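Local coordinates for protein lyase/mutase (PDB 4LSB) that belongs to the phosphoenolpyruvate phosphomutase family of TIM-barrel enzymes, as a lyase or mutase, and carries a bound magnesium ion, at residues Gly30-Pro35 with Val236-Val241; Thr162-Asn167 with Tyr194-Thr199; His18-Arg23 with Pro156-Leu161. One frame throughout, in Å; residues are numbered along the deposited sequence.

Interaction 1: residues Gly30-Pro35 with Val236-Val241; sequences GAFIIP and VKRVSV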
ATOM      1  N   GLY B  30      27.986 -16.102   0.424  1.00 21.51           N
ATOM      2  CA  GLY B  30      27.332 -15.234  -0.519  1.00 22.46           C
ATOM      3  C   GLY B  30      26.598 -14.101   0.174  1.00 22.40           C
ATOM      4  O   GLY B  30      26.725 -13.930   1.390  1.00 24.16           O
ATOM      5  N   ALA B  31      25.909 -13.267  -0.609  1.00 19.29           N
ATOM      6  CA  ALA B  31      25.050 -12.206  -0.034  1.00 17.45           C
ATOM      7  C   ALA B  31      23.586 -12.564  -0.283  1.00 17.21           C
ATOM      8  O   ALA B  31      23.267 -13.249  -1.233  1.00 16.14           O
ATOM      9  CB  ALA B  31      25.353 -10.847  -0.690  1.00 17.08           C
ATOM     10  N   PHE B  32      22.696 -12.067   0.569  1.00 15.87           N
ATOM     11  CA  PHE B  32      21.251 -12.268   0.346  1.00 16.07           C
ATOM     12  C   PHE B  32      20.529 -10.952   0.340  1.00 15.60           C
ATOM     13  O   PHE B  32      20.973 -10.003   0.927  1.00 15.81           O
ATOM     14  CB  PHE B  32      20.617 -13.239   1.370  1.00 16.84           C
ATOM     15  CG  PHE B  32      20.456 -12.683   2.761  1.00 15.56           C
ATOM     16  CD1 PHE B  32      21.502 -12.698   3.661  1.00 16.22           C
ATOM     17  CD2 PHE B  32      19.218 -12.213   3.191  1.00 15.16           C
ATOM     18  CE1 PHE B  32      21.347 -12.190   4.932  1.00 15.85           C
ATOM     19  CE2 PHE B  32      19.049 -11.708   4.462  1.00 16.21           C
ATOM     20  CZ  PHE B  32      20.126 -11.673   5.335  1.00 16.43           C
ATOM     21  N   ILE B  33      19.373 -10.922  -0.293  1.00 15.12           N
ATOM     22  CA  ILE B  33      18.598  -9.695  -0.371  1.00 15.47           C
ATOM     23  C   ILE B  33      17.523  -9.804   0.721  1.00 15.60           C
ATOM     24  O   ILE B  33      16.890 -10.843   0.872  1.00 15.80           O
ATOM     25  CB  ILE B  33      17.935  -9.519  -1.751  1.00 15.62           C
ATOM     26  CG1 ILE B  33      19.008  -9.345  -2.823  1.00 16.16           C
ATOM     27  CG2 ILE B  33      17.004  -8.342  -1.741  1.00 16.13           C
ATOM     28  CD1 ILE B  33      18.501  -9.335  -4.268  1.00 16.35           C
ATOM     29  N   ILE B  34      17.363  -8.726   1.459  1.00 13.80           N
ATOM     30  CA  ILE B  34      16.302  -8.572   2.419  1.00 14.20           C
ATOM     31  C   ILE B  34      15.399  -7.437   1.913  1.00 13.76           C
ATOM     32  O   ILE B  34      15.739  -6.238   1.985  1.00 15.41           O
ATOM     33  CB  ILE B  34      16.805  -8.374   3.856  1.00 13.55           C
ATOM     34  CG1 ILE B  34      15.621  -8.369   4.828  1.00 13.96           C
ATOM     35  CG2 ILE B  34      17.608  -7.099   4.008  1.00 14.19           C
ATOM     36  CD1 ILE B  34      16.029  -8.552   6.279  1.00 13.94           C
ATOM     37  N   PRO B  35      14.264  -7.819   1.289  1.00 13.80           N
ATOM     38  CA  PRO B  35      13.432  -6.773   0.697  1.00 13.26           C
ATOM     39  C   PRO B  35      12.531  -6.130   1.714  1.00 13.13           C
ATOM     40  O   PRO B  35      12.343  -6.665   2.831  1.00 12.59           O
ATOM     41  CB  PRO B  35      12.640  -7.549  -0.343  1.00 13.66           C
ATOM     42  CG  PRO B  35      12.415  -8.852   0.309  1.00 14.05           C
ATOM     43  CD  PRO B  35      13.701  -9.154   1.032  1.00 14.13           C
ATOM     44  N   VAL B 236      30.108  -7.953   0.811  1.00 16.48           N
ATOM     45  CA  VAL B 236      28.833  -7.659   1.418  1.00 15.54           C
ATOM     46  C   VAL B 236      28.086  -8.927   1.739  1.00 16.04           C
ATOM     47  O   VAL B 236      28.132  -9.909   0.977  1.00 15.02           O
ATOM     48  CB  VAL B 236      27.974  -6.778   0.479  1.00 15.51           C
ATOM     49  CG1 VAL B 236      26.633  -6.432   1.116  1.00 15.31           C
ATOM     50  CG2 VAL B 236      28.714  -5.475   0.204  1.00 15.76           C
ATOM     51  N   LYS B 237      27.380  -8.912   2.877  1.00 15.53           N
ATOM     52  CA  LYS B 237      26.570 -10.061   3.263  1.00 16.22           C
ATOM     53  C   LYS B 237      25.056  -9.916   2.996  1.00 15.92           C
ATOM     54  O   LYS B 237      24.379 -10.889   2.715  1.00 17.92           O
ATOM     55  CB  LYS B 237      26.788 -10.334   4.748  1.00 19.09           C
ATOM     56  CG  LYS B 237      26.096 -11.593   5.261  1.00 20.57           C
ATOM     57  CD  LYS B 237      26.406 -12.859   4.486  1.00 22.66           C
ATOM     58  CE  LYS B 237      27.911 -13.141   4.481  1.00 23.22           C
ATOM     59  NZ  LYS B 237      28.179 -14.440   3.810  1.00 24.77           N
ATOM     60  N   ARG B 238      24.540  -8.723   3.158  1.00 15.65           N
ATOM     61  CA  ARG B 238      23.093  -8.444   3.085  1.00 14.49           C
ATOM     62  C   ARG B 238      22.829  -7.215   2.261  1.00 14.59           C
ATOM     63  O   ARG B 238      23.494  -6.214   2.407  1.00 13.41           O
ATOM     64  CB  ARG B 238      22.509  -8.235   4.474  1.00 14.76           C
ATOM     65  CG  ARG B 238      21.005  -8.469   4.551  1.00 14.55           C
ATOM     66  CD  ARG B 238      20.566  -8.534   6.020  1.00 14.85           C
ATOM     67  NE  ARG B 238      20.511  -7.206   6.606  1.00 15.73           N
ATOM     68  CZ  ARG B 238      20.460  -6.887   7.904  1.00 15.51           C
ATOM     69  NH1 ARG B 238      20.483  -7.772   8.844  1.00 16.79           N
ATOM     70  NH2 ARG B 238      20.315  -5.625   8.252  1.00 17.02           N
ATOM     71  N   VAL B 239      21.812  -7.280   1.411  1.00 14.07           N
ATOM     72  CA  VAL B 239      21.468  -6.166   0.598  1.00 14.05           C
ATOM     73  C   VAL B 239      19.977  -5.874   0.767  1.00 14.23           C
ATOM     74  O   VAL B 239      19.119  -6.720   0.549  1.00 13.37           O
ATOM     75  CB  VAL B 239      21.751  -6.456  -0.886  1.00 14.62           C
ATOM     76  CG1 VAL B 239      21.472  -5.205  -1.714  1.00 14.53           C
ATOM     77  CG2 VAL B 239      23.185  -6.896  -1.072  1.00 14.37           C
ATOM     78  N   SER B 240      19.693  -4.649   1.170  1.00 15.34           N
ATOM     79  CA  SER B 240      18.325  -4.181   1.376  1.00 15.14           C
ATOM     80  C   SER B 240      17.971  -3.066   0.349  1.00 16.00           C
ATOM     81  O   SER B 240      18.840  -2.586  -0.448  1.00 14.63           O
ATOM     82  CB  SER B 240      18.218  -3.639   2.824  1.00 15.77           C
ATOM     83  OG  SER B 240      18.991  -2.414   2.978  1.00 15.88           O
ATOM     84  N   VAL B 241      16.702  -2.626   0.365  1.00 15.55           N
ATOM     85  CA  VAL B 241      16.265  -1.612  -0.581  1.00 15.20           C
ATOM     86  C   VAL B 241      15.508  -0.397   0.009  1.00 15.45           C
ATOM     87  O   VAL B 241      15.021   0.441  -0.740  1.00 14.68           O
ATOM     88  CB  VAL B 241      15.422  -2.213  -1.733  1.00 15.57           C
ATOM     89  CG1 VAL B 241      16.213  -3.276  -2.492  1.00 16.24           C
ATOM     90  CG2 VAL B 241      14.090  -2.745  -1.233  1.00 15.35           C
TER

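Interaction 2: residues Thr162-Asn167 with Tyr194-Thr199; sequences TARCEN and YAPGIT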
ATOM      1  N   THR B 162      21.377  -4.716  13.895  1.00 15.19           N
ATOM      2  CA  THR B 162      22.077  -3.922  12.880  1.00 15.62           C
ATOM      3  C   THR B 162      22.347  -2.530  13.463  1.00 16.67           C
ATOM      4  O   THR B 162      21.423  -1.838  13.872  1.00 15.81           O
ATOM      5  CB  THR B 162      21.267  -3.823  11.579  1.00 15.83           C
ATOM      6  OG1 THR B 162      21.013  -5.113  11.044  1.00 14.98           O
ATOM      7  CG2 THR B 162      22.031  -3.026  10.537  1.00 16.10           C
ATOM      8  N   ALA B 163      23.621  -2.126  13.498  1.00 17.54           N
ATOM      9  CA  ALA B 163      23.999  -0.811  13.911  1.00 17.74           C
ATOM     10  C   ALA B 163      24.241   0.023  12.649  1.00 19.01           C
ATOM     11  O   ALA B 163      24.984  -0.408  11.747  1.00 19.30           O
ATOM     12  CB  ALA B 163      25.270  -0.867  14.756  1.00 18.47           C
ATOM     13  N   ARG B 164      23.518   1.137  12.556  1.00 19.24           N
ATOM     14  CA  ARG B 164      23.618   2.083  11.433  1.00 19.15           C
ATOM     15  C   ARG B 164      24.431   3.339  11.745  1.00 21.10           C
ATOM     16  O   ARG B 164      24.290   3.988  12.796  1.00 20.88           O
ATOM     17  CB  ARG B 164      22.218   2.502  10.967  1.00 19.65           C
ATOM     18  CG  ARG B 164      21.550   1.491  10.042  1.00 19.11           C
ATOM     19  CD  ARG B 164      20.113   1.796   9.666  1.00 19.96           C
ATOM     20  NE  ARG B 164      19.986   3.078   8.987  1.00 20.57           N
ATOM     21  CZ  ARG B 164      18.937   3.444   8.281  1.00 21.23           C
ATOM     22  NH1 ARG B 164      17.907   2.639   8.093  1.00 21.88           N
ATOM     23  NH2 ARG B 164      18.923   4.636   7.742  1.00 21.75           N
ATOM     24  N   CYS B 165      25.280   3.693  10.804  1.00 20.53           N
ATOM     25  CA  CYS B 165      25.981   4.978  10.820  1.00 22.17           C
ATOM     26  C   CYS B 165      25.453   5.828   9.664  1.00 23.00           C
ATOM     27  O   CYS B 165      25.534   5.436   8.477  1.00 20.92           O
ATOM     28  CB  CYS B 165      27.489   4.818  10.739  1.00 22.88           C
ATOM     29  SG  CYS B 165      28.290   6.430  10.565  1.00 25.17           S
ATOM     30  N   GLU B 166      24.900   6.984  10.013  1.00 22.79           N
ATOM     31  CA  GLU B 166      24.123   7.751   9.068  1.00 23.97           C
ATOM     32  C   GLU B 166      24.899   8.894   8.408  1.00 23.83           C
ATOM     33  O   GLU B 166      24.311   9.715   7.724  1.00 23.89           O
ATOM     34  CB  GLU B 166      22.871   8.291   9.750  1.00 24.34           C
ATOM     35  CG  GLU B 166      22.021   7.219  10.365  1.00 25.02           C
ATOM     36  CD  GLU B 166      21.410   6.285   9.335  1.00 25.92           C
ATOM     37  OE1 GLU B 166      20.538   6.749   8.568  1.00 29.02           O
ATOM     38  OE2 GLU B 166      21.778   5.089   9.290  1.00 25.08           O
ATOM     39  N   ASN B 167      26.202   8.916   8.634  1.00 24.04           N
ATOM     40  CA  ASN B 167      27.091   9.968   8.148  1.00 26.80           C
ATOM     41  C   ASN B 167      26.819  10.432   6.740  1.00 27.48           C
ATOM     42  O   ASN B 167      26.677  11.649   6.498  1.00 28.06           O
ATOM     43  CB  ASN B 167      28.527   9.515   8.228  1.00 26.18           C
ATOM     44  CG  ASN B 167      29.177   9.834   9.554  1.00 25.31           C
ATOM     45  OD1 ASN B 167      28.628  10.562  10.375  1.00 25.46           O
ATOM     46  ND2 ASN B 167      30.351   9.290   9.765  1.00 24.08           N
ATOM     47  N   TYR B 194      25.936  -1.273   9.017  1.00 15.16           N
ATOM     48  CA  TYR B 194      25.272  -0.687   7.839  1.00 16.21           C
ATOM     49  C   TYR B 194      25.503   0.837   7.793  1.00 17.74           C
ATOM     50  O   TYR B 194      25.143   1.535   8.740  1.00 17.50           O
ATOM     51  CB  TYR B 194      23.794  -1.033   7.903  1.00 16.06           C
ATOM     52  CG  TYR B 194      22.770  -0.402   6.918  1.00 16.29           C
ATOM     53  CD1 TYR B 194      23.109   0.131   5.683  1.00 17.18           C
ATOM     54  CD2 TYR B 194      21.426  -0.441   7.238  1.00 17.19           C
ATOM     55  CE1 TYR B 194      22.139   0.660   4.832  1.00 17.09           C
ATOM     56  CE2 TYR B 194      20.471   0.079   6.407  1.00 17.43           C
ATOM     57  CZ  TYR B 194      20.838   0.629   5.203  1.00 18.06           C
ATOM     58  OH  TYR B 194      19.812   1.117   4.415  1.00 16.48           O
ATOM     59  N   ALA B 195      26.099   1.308   6.687  1.00 17.39           N
ATOM     60  CA  ALA B 195      26.256   2.761   6.414  1.00 20.38           C
ATOM     61  C   ALA B 195      25.482   3.185   5.153  1.00 19.76           C
ATOM     62  O   ALA B 195      26.004   3.091   4.067  1.00 22.06           O
ATOM     63  CB  ALA B 195      27.720   3.087   6.243  1.00 20.27           C
ATOM     64  N   PRO B 196      24.236   3.636   5.299  1.00 20.51           N
ATOM     65  CA  PRO B 196      23.482   3.970   4.108  1.00 19.67           C
ATOM     66  C   PRO B 196      24.095   5.181   3.403  1.00 21.66           C
ATOM     67  O   PRO B 196      24.655   6.066   4.054  1.00 21.16           O
ATOM     68  CB  PRO B 196      22.077   4.245   4.631  1.00 20.12           C
ATOM     69  CG  PRO B 196      22.250   4.520   6.076  1.00 19.61           C
ATOM     70  CD  PRO B 196      23.438   3.803   6.524  1.00 19.88           C
ATOM     71  N   GLY B 197      24.049   5.180   2.078  1.00 24.24           N
ATOM     72  CA  GLY B 197      24.740   6.260   1.333  1.00 24.91           C
ATOM     73  C   GLY B 197      26.095   5.957   0.747  1.00 27.24           C
ATOM     74  O   GLY B 197      26.492   6.611  -0.206  1.00 30.78           O
ATOM     75  N   ILE B 198      26.834   4.995   1.295  1.00 28.31           N
ATOM     76  CA  ILE B 198      28.034   4.486   0.632  1.00 28.41           C
ATOM     77  C   ILE B 198      27.658   3.558  -0.550  1.00 29.22           C
ATOM     78  O   ILE B 198      27.081   2.475  -0.376  1.00 30.23           O
ATOM     79  CB  ILE B 198      28.972   3.750   1.589  1.00 27.49           C
ATOM     80  CG1 ILE B 198      29.242   4.592   2.823  1.00 27.51           C
ATOM     81  CG2 ILE B 198      30.287   3.432   0.891  1.00 26.09           C
ATOM     82  CD1 ILE B 198      30.406   4.089   3.639  1.00 28.20           C
ATOM     83  N   THR B 199      27.963   4.021  -1.762  1.00 29.32           N
ATOM     84  CA  THR B 199      27.552   3.338  -2.979  1.00 29.70           C
ATOM     85  C   THR B 199      28.736   2.919  -3.850  1.00 26.44           C
ATOM     86  O   THR B 199      28.560   2.091  -4.730  1.00 23.09           O
ATOM     87  CB  THR B 199      26.608   4.233  -3.848  1.00 30.77           C
ATOM     88  OG1 THR B 199      27.180   5.535  -3.961  1.00 36.36           O
ATOM     89  CG2 THR B 199      25.229   4.390  -3.193  1.00 33.68           C
TER
HETATM   90  O   HOH W   1      26.288   6.602   6.166  1.00 22.98           O

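Interaction 3: residues His18-Arg23 with Pro156-Leu161; sequences HAEAFR and PFPFTL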
ATOM      1  N   HIS B  18      12.430 -18.564  13.567  1.00 21.62           N
ATOM      2  CA  HIS B  18      12.765 -17.479  12.650  1.00 22.26           C
ATOM      3  C   HIS B  18      14.039 -16.785  13.025  1.00 20.31           C
ATOM      4  O   HIS B  18      14.806 -16.384  12.145  1.00 19.70           O
ATOM      5  CB  HIS B  18      11.661 -16.456  12.591  1.00 23.10           C
ATOM      6  CG  HIS B  18      10.462 -16.946  11.870  1.00 24.11           C
ATOM      7  ND1 HIS B  18       9.262 -16.287  11.910  1.00 25.97           N
ATOM      8  CD2 HIS B  18      10.290 -18.002  11.053  1.00 26.37           C
ATOM      9  CE1 HIS B  18       8.392 -16.907  11.144  1.00 27.90           C
ATOM     10  NE2 HIS B  18       8.987 -17.962  10.613  1.00 31.18           N
ATOM     11  N   ALA B  19      14.316 -16.717  14.326  1.00 20.01           N
ATOM     12  CA  ALA B  19      15.512 -16.006  14.805  1.00 20.31           C
ATOM     13  C   ALA B  19      16.761 -16.738  14.382  1.00 21.48           C
ATOM     14  O   ALA B  19      17.767 -16.144  13.924  1.00 21.76           O
ATOM     15  CB  ALA B  19      15.479 -15.826  16.328  1.00 20.45           C
ATOM     16  N   GLU B  20      16.690 -18.045  14.506  1.00 20.94           N
ATOM     17  CA  GLU B  20      17.818 -18.861  14.097  1.00 24.12           C
ATOM     18  C   GLU B  20      17.986 -18.900  12.600  1.00 21.49           C
ATOM     19  O   GLU B  20      19.127 -18.854  12.106  1.00 23.10           O
ATOM     20  CB  GLU B  20      17.689 -20.307  14.605  1.00 28.11           C
ATOM     21  CG  GLU B  20      18.889 -21.171  14.201  1.00 31.64           C
ATOM     22  CD  GLU B  20      20.265 -20.633  14.633  1.00 33.95           C
ATOM     23  OE1 GLU B  20      20.412 -20.062  15.746  1.00 37.24           O
ATOM     24  OE2 GLU B  20      21.226 -20.784  13.829  1.00 39.64           O
ATOM     25  N   ALA B  21      16.894 -19.044  11.881  1.00 20.29           N
ATOM     26  CA  ALA B  21      16.971 -19.006  10.426  1.00 19.89           C
ATOM     27  C   ALA B  21      17.592 -17.668   9.942  1.00 19.56           C
ATOM     28  O   ALA B  21      18.441 -17.613   9.026  1.00 18.38           O
ATOM     29  CB  ALA B  21      15.596 -19.241   9.830  1.00 19.93           C
ATOM     30  N   PHE B  22      17.191 -16.577  10.586  1.00 19.56           N
ATOM     31  CA  PHE B  22      17.667 -15.251  10.198  1.00 16.94           C
ATOM     32  C   PHE B  22      19.158 -15.111  10.464  1.00 19.15           C
ATOM     33  O   PHE B  22      19.894 -14.624   9.604  1.00 17.06           O
ATOM     34  CB  PHE B  22      16.908 -14.168  10.926  1.00 16.25           C
ATOM     35  CG  PHE B  22      17.185 -12.793  10.393  1.00 14.57           C
ATOM     36  CD1 PHE B  22      17.007 -12.506   9.043  1.00 14.32           C
ATOM     37  CD2 PHE B  22      17.609 -11.800  11.216  1.00 14.78           C
ATOM     38  CE1 PHE B  22      17.242 -11.211   8.548  1.00 14.49           C
ATOM     39  CE2 PHE B  22      17.837 -10.511  10.732  1.00 14.63           C
ATOM     40  CZ  PHE B  22      17.656 -10.231   9.399  1.00 14.39           C
ATOM     41  N   ARG B  23      19.611 -15.524  11.654  1.00 20.18           N
ATOM     42  CA  ARG B  23      21.028 -15.429  11.989  1.00 23.39           C
ATOM     43  C   ARG B  23      21.859 -16.259  10.971  1.00 23.89           C
ATOM     44  O   ARG B  23      22.888 -15.790  10.508  1.00 23.23           O
ATOM     45  CB  ARG B  23      21.296 -15.911  13.439  1.00 26.78           C
ATOM     46  CG  ARG B  23      22.752 -15.767  13.909  1.00 31.51           C
ATOM     47  CD  ARG B  23      23.139 -16.803  14.998  1.00 36.08           C
ATOM     48  NE  ARG B  23      23.077 -18.168  14.446  1.00 44.07           N
ATOM     49  CZ  ARG B  23      24.036 -18.772  13.717  1.00 47.04           C
ATOM     50  NH1 ARG B  23      25.207 -18.180  13.461  1.00 46.89           N
ATOM     51  NH2 ARG B  23      23.822 -19.995  13.243  1.00 47.08           N
ATOM     52  N   PRO B 156      15.466 -14.589  24.678  1.00 21.36           N
ATOM     53  CA  PRO B 156      15.691 -16.060  24.694  1.00 23.86           C
ATOM     54  C   PRO B 156      15.914 -16.689  23.295  1.00 23.53           C
ATOM     55  O   PRO B 156      15.741 -17.899  23.107  1.00 25.80           O
ATOM     56  CB  PRO B 156      14.402 -16.592  25.319  1.00 23.18           C
ATOM     57  CG  PRO B 156      13.360 -15.618  24.914  1.00 23.07           C
ATOM     58  CD  PRO B 156      14.047 -14.259  24.894  1.00 21.76           C
ATOM     59  N   PHE B 157      16.289 -15.863  22.339  1.00 22.85           N
ATOM     60  CA  PHE B 157      16.612 -16.303  20.973  1.00 22.78           C
ATOM     61  C   PHE B 157      17.590 -15.293  20.435  1.00 22.53           C
ATOM     62  O   PHE B 157      17.743 -14.217  21.015  1.00 20.05           O
ATOM     63  CB  PHE B 157      15.368 -16.354  20.085  1.00 23.47           C
ATOM     64  CG  PHE B 157      14.551 -15.110  20.125  1.00 23.96           C
ATOM     65  CD1 PHE B 157      14.905 -13.986  19.377  1.00 25.50           C
ATOM     66  CD2 PHE B 157      13.432 -15.048  20.926  1.00 25.60           C
ATOM     67  CE1 PHE B 157      14.143 -12.832  19.430  1.00 26.43           C
ATOM     68  CE2 PHE B 157      12.679 -13.907  20.978  1.00 25.82           C
ATOM     69  CZ  PHE B 157      13.035 -12.792  20.241  1.00 25.32           C
ATOM     70  N   PRO B 158      18.302 -15.641  19.342  1.00 21.90           N
ATOM     71  CA  PRO B 158      19.301 -14.718  18.859  1.00 21.67           C
ATOM     72  C   PRO B 158      18.657 -13.537  18.108  1.00 21.43           C
ATOM     73  O   PRO B 158      17.973 -13.718  17.096  1.00 25.55           O
ATOM     74  CB  PRO B 158      20.157 -15.559  17.903  1.00 23.07           C
ATOM     75  CG  PRO B 158      19.431 -16.832  17.680  1.00 23.89           C
ATOM     76  CD  PRO B 158      18.387 -16.983  18.748  1.00 23.20           C
ATOM     77  N   PHE B 159      18.862 -12.344  18.606  1.00 18.74           N
ATOM     78  CA  PHE B 159      18.309 -11.140  17.969  1.00 17.70           C
ATOM     79  C   PHE B 159      19.437 -10.510  17.174  1.00 16.41           C
ATOM     80  O   PHE B 159      20.536 -10.283  17.722  1.00 15.89           O
ATOM     81  CB  PHE B 159      17.751 -10.179  19.011  1.00 17.18           C
ATOM     82  CG  PHE B 159      17.124  -8.917  18.433  1.00 15.90           C
ATOM     83  CD1 PHE B 159      17.905  -7.833  18.061  1.00 16.47           C
ATOM     84  CD2 PHE B 159      15.751  -8.820  18.304  1.00 15.52           C
ATOM     85  CE1 PHE B 159      17.323  -6.704  17.557  1.00 16.06           C
ATOM     86  CE2 PHE B 159      15.174  -7.704  17.787  1.00 16.31           C
ATOM     87  CZ  PHE B 159      15.966  -6.633  17.407  1.00 16.27           C
ATOM     88  N   THR B 160      19.212 -10.316  15.881  1.00 15.22           N
ATOM     89  CA  THR B 160      20.250  -9.798  14.992  1.00 15.31           C
ATOM     90  C   THR B 160      20.172  -8.290  14.935  1.00 14.19           C
ATOM     91  O   THR B 160      19.254  -7.726  14.309  1.00 13.73           O
ATOM     92  CB  THR B 160      20.143 -10.363  13.578  1.00 15.42           C
ATOM     93  OG1 THR B 160      20.330 -11.771  13.646  1.00 15.29           O
ATOM     94  CG2 THR B 160      21.200  -9.737  12.676  1.00 15.35           C
ATOM     95  N   LEU B 161      21.095  -7.650  15.683  1.00 15.42           N
ATOM     96  CA  LEU B 161      21.175  -6.204  15.783  1.00 15.67           C
ATOM     97  C   LEU B 161      22.021  -5.585  14.672  1.00 15.62           C
ATOM     98  O   LEU B 161      23.196  -5.875  14.541  1.00 15.44           O
ATOM     99  CB  LEU B 161      21.678  -5.696  17.135  1.00 16.51           C
ATOM    100  CG  LEU B 161      21.757  -4.161  17.257  1.00 17.22           C
ATOM    101  CD1 LEU B 161      20.410  -3.489  17.409  1.00 16.91           C
ATOM    102  CD2 LEU B 161      22.639  -3.727  18.428  1.00 19.41           C
TER
HETATM  103  O   HOH W   2      18.036 -13.314  14.449  1.00 15.09           O

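Interaction 1: residues Gly30-Pro35 with Val236-Val241
The Phe-32 ring carries Arg-238 CG over one face, 3.8 Å from the ring centroid and 27° off the normal, a CH-pi contact displaced toward the rim at CZ. Packing there is tight, since Arg-238 CD follows at 3.2 Å from Phe-32 CZ. Ring and guanidinium do not stack: the two side chains run side by side in the same direction, but their planes are 71° apart. His-26 meets the Phe-32 ring edge-to-face and also bonds Arg-238 NH1, while Asn-216 and Thr-162 take NE and NH2, so each guanidinium nitrogen has a partner. Phe-32 and Arg-238 lie on the first and last strands of a TIM barrel, paired in parallel to close it. Phe-32, Ile-34, Arg-238 and Ser-240 face its interior. Ile-33 and Val-239 face outward, against Leu-228 of helix 228-233 and Phe-266 of the second subunit.

The register rests on three backbone hydrogen bonds: Phe-32 N to Lys-237 O (3.0 Å), Val-239 N to Phe-32 O (2.9 Å) and Ile-34 N to Val-239 O (2.8 Å). On the interior face, Ile-34 CG2 lies 3.7 Å from Arg-238 CG and equally near Ser-240 CB.

The Lys-237 side chain bends at chi2 and chi3, both near +55°, and passes its CD and CE close by the Gly-30 carbonyl. NZ bonds the carbonyl of Arg-28 as well as Gly-30 O, which it reaches at 2.9 Å within the carbonyl plane.

Interaction 2: residues Thr162-Asn167 with Tyr194-Thr199
Tyr-194 is gripped by two backbone hydrogen bonds in parallel register with Arg-164, its N to Ala-163 O (3.0 Å) and its O from Cys-165 N (3.0 Å, 159° at the hydrogen). This pairs neighbouring strands 160-164 and 192-194 of the TIM barrel, the two beta ends of a beta-alpha-beta crossover through helix 175-187, where both segments leave the sheet.

Arg-164 and Tyr-194 project from the same face and lie side by side. The aliphatic part of the arginine does the touching: Arg-164 CG is 3.4 Å from Tyr-194 CD2, with Arg-164 CD a little farther off, near CD2 and CE2, while the guanidinium and ring planes stay 50° apart. On another side, Thr-162 CG2 lies at the ring's edge, close to its plane. A bend at chi3 (59°) turns Arg-164 NE toward Glu-166, and the arginine grips that carboxylate side-on, NE to OE2 at 2.7 Å and NH2 to OE1 at 2.8 Å. This salt bridge is therefore two-pronged, one nitrogen to each oxygen, with OE2 in the guanidinium plane.

Pro-196 crosses both charged chains at about a right angle, its CG 3.3 Å from Glu-166 OE2, and sets its CD over a Tyr-194 face. It is the second residue of a type II turn running from Ala-195 to Ile-198. A water donates to Cys-165 O at 2.7 Å and to Pro-196 O at 2.7 Å, bridging the two loops.

Interaction 3: residues His18-Arg23 with Pro156-Leu161
Apolar packing brings Ala-19 against Phe-157 and Pro-158. Ala-19 CB sits 3.6 Å from Phe-157 CD1, with Pro-158 CD a little farther off. The same methyl has a carbonyl oxygen as van der Waals neighbour, Ala-19 CB to Pro-158 O being 3.4 Å. One turn on, Phe-22 CE2 is 3.7 Å from Thr-160 CB, and Phe-22 CD2 lies near the threonine hydroxyl. Chi1 of Phe-22 (-170°) sets CG anti to the backbone N; the side chain crosses that of Thr-160 at a slant. No direct hydrogen bond joins the two segments.

Helix 14-25 precedes the first strand of the TIM barrel and packs beside the N-terminal end of strand 160-164, that is, at the bottom of the barrel; Phe-22 also touches Pro-91 and Ala-53 of neighbouring loops.

A water adds a polar link between the segments. It lies 2.9 Å from Ala-19 O, 2.7 Å from Pro-158 O and 2.9 Å from Thr-160 OG1, in the plane of the Phe-22 ring at its edge. Its protons cannot serve every acceptor in reach at once. Ala-19 O also accepts the helical bond from Arg-23 N.

Ionic contact stays within the helix, on its exposed side. Arg-23 turns NE and NH2 onto the single oxygen Glu-20 OE2, NH2 at 2.8 Å on the syn lone pair and NE longer and more bent (137° at the hydrogen). The other oxygen, Glu-20 OE1, lies 3.9 Å from Pro-158 CG.

Overall arrangement
All three contacts reach the same TIM-barrel sheet. Interactions 1 and 2, with centres about 14 Å apart, meet inside the barrel, where Arg-238 NH2 lies 2.9 Å from Thr-162 OG1, a probable hydrogen bond between the last and fifth strands. Interaction 3 reaches interaction 1 from the N-terminal end of the barrel strands: Phe-22 CE1 is 3.7 Å from Ile-34 CD1, and Phe-22 CZ is 3.8 Å from Arg-238 NH1. Interactions 2 and 3 share strand 160-164, using its opposite ends, with centres about 21 Å apart. The magnesium ion, whose site includes Ser-58 and Glu-97, is about 6 Å from the Arg-164 side chain and about 12 Å from that of Ser-240, which places interaction 2 nearer the metal than interaction 1.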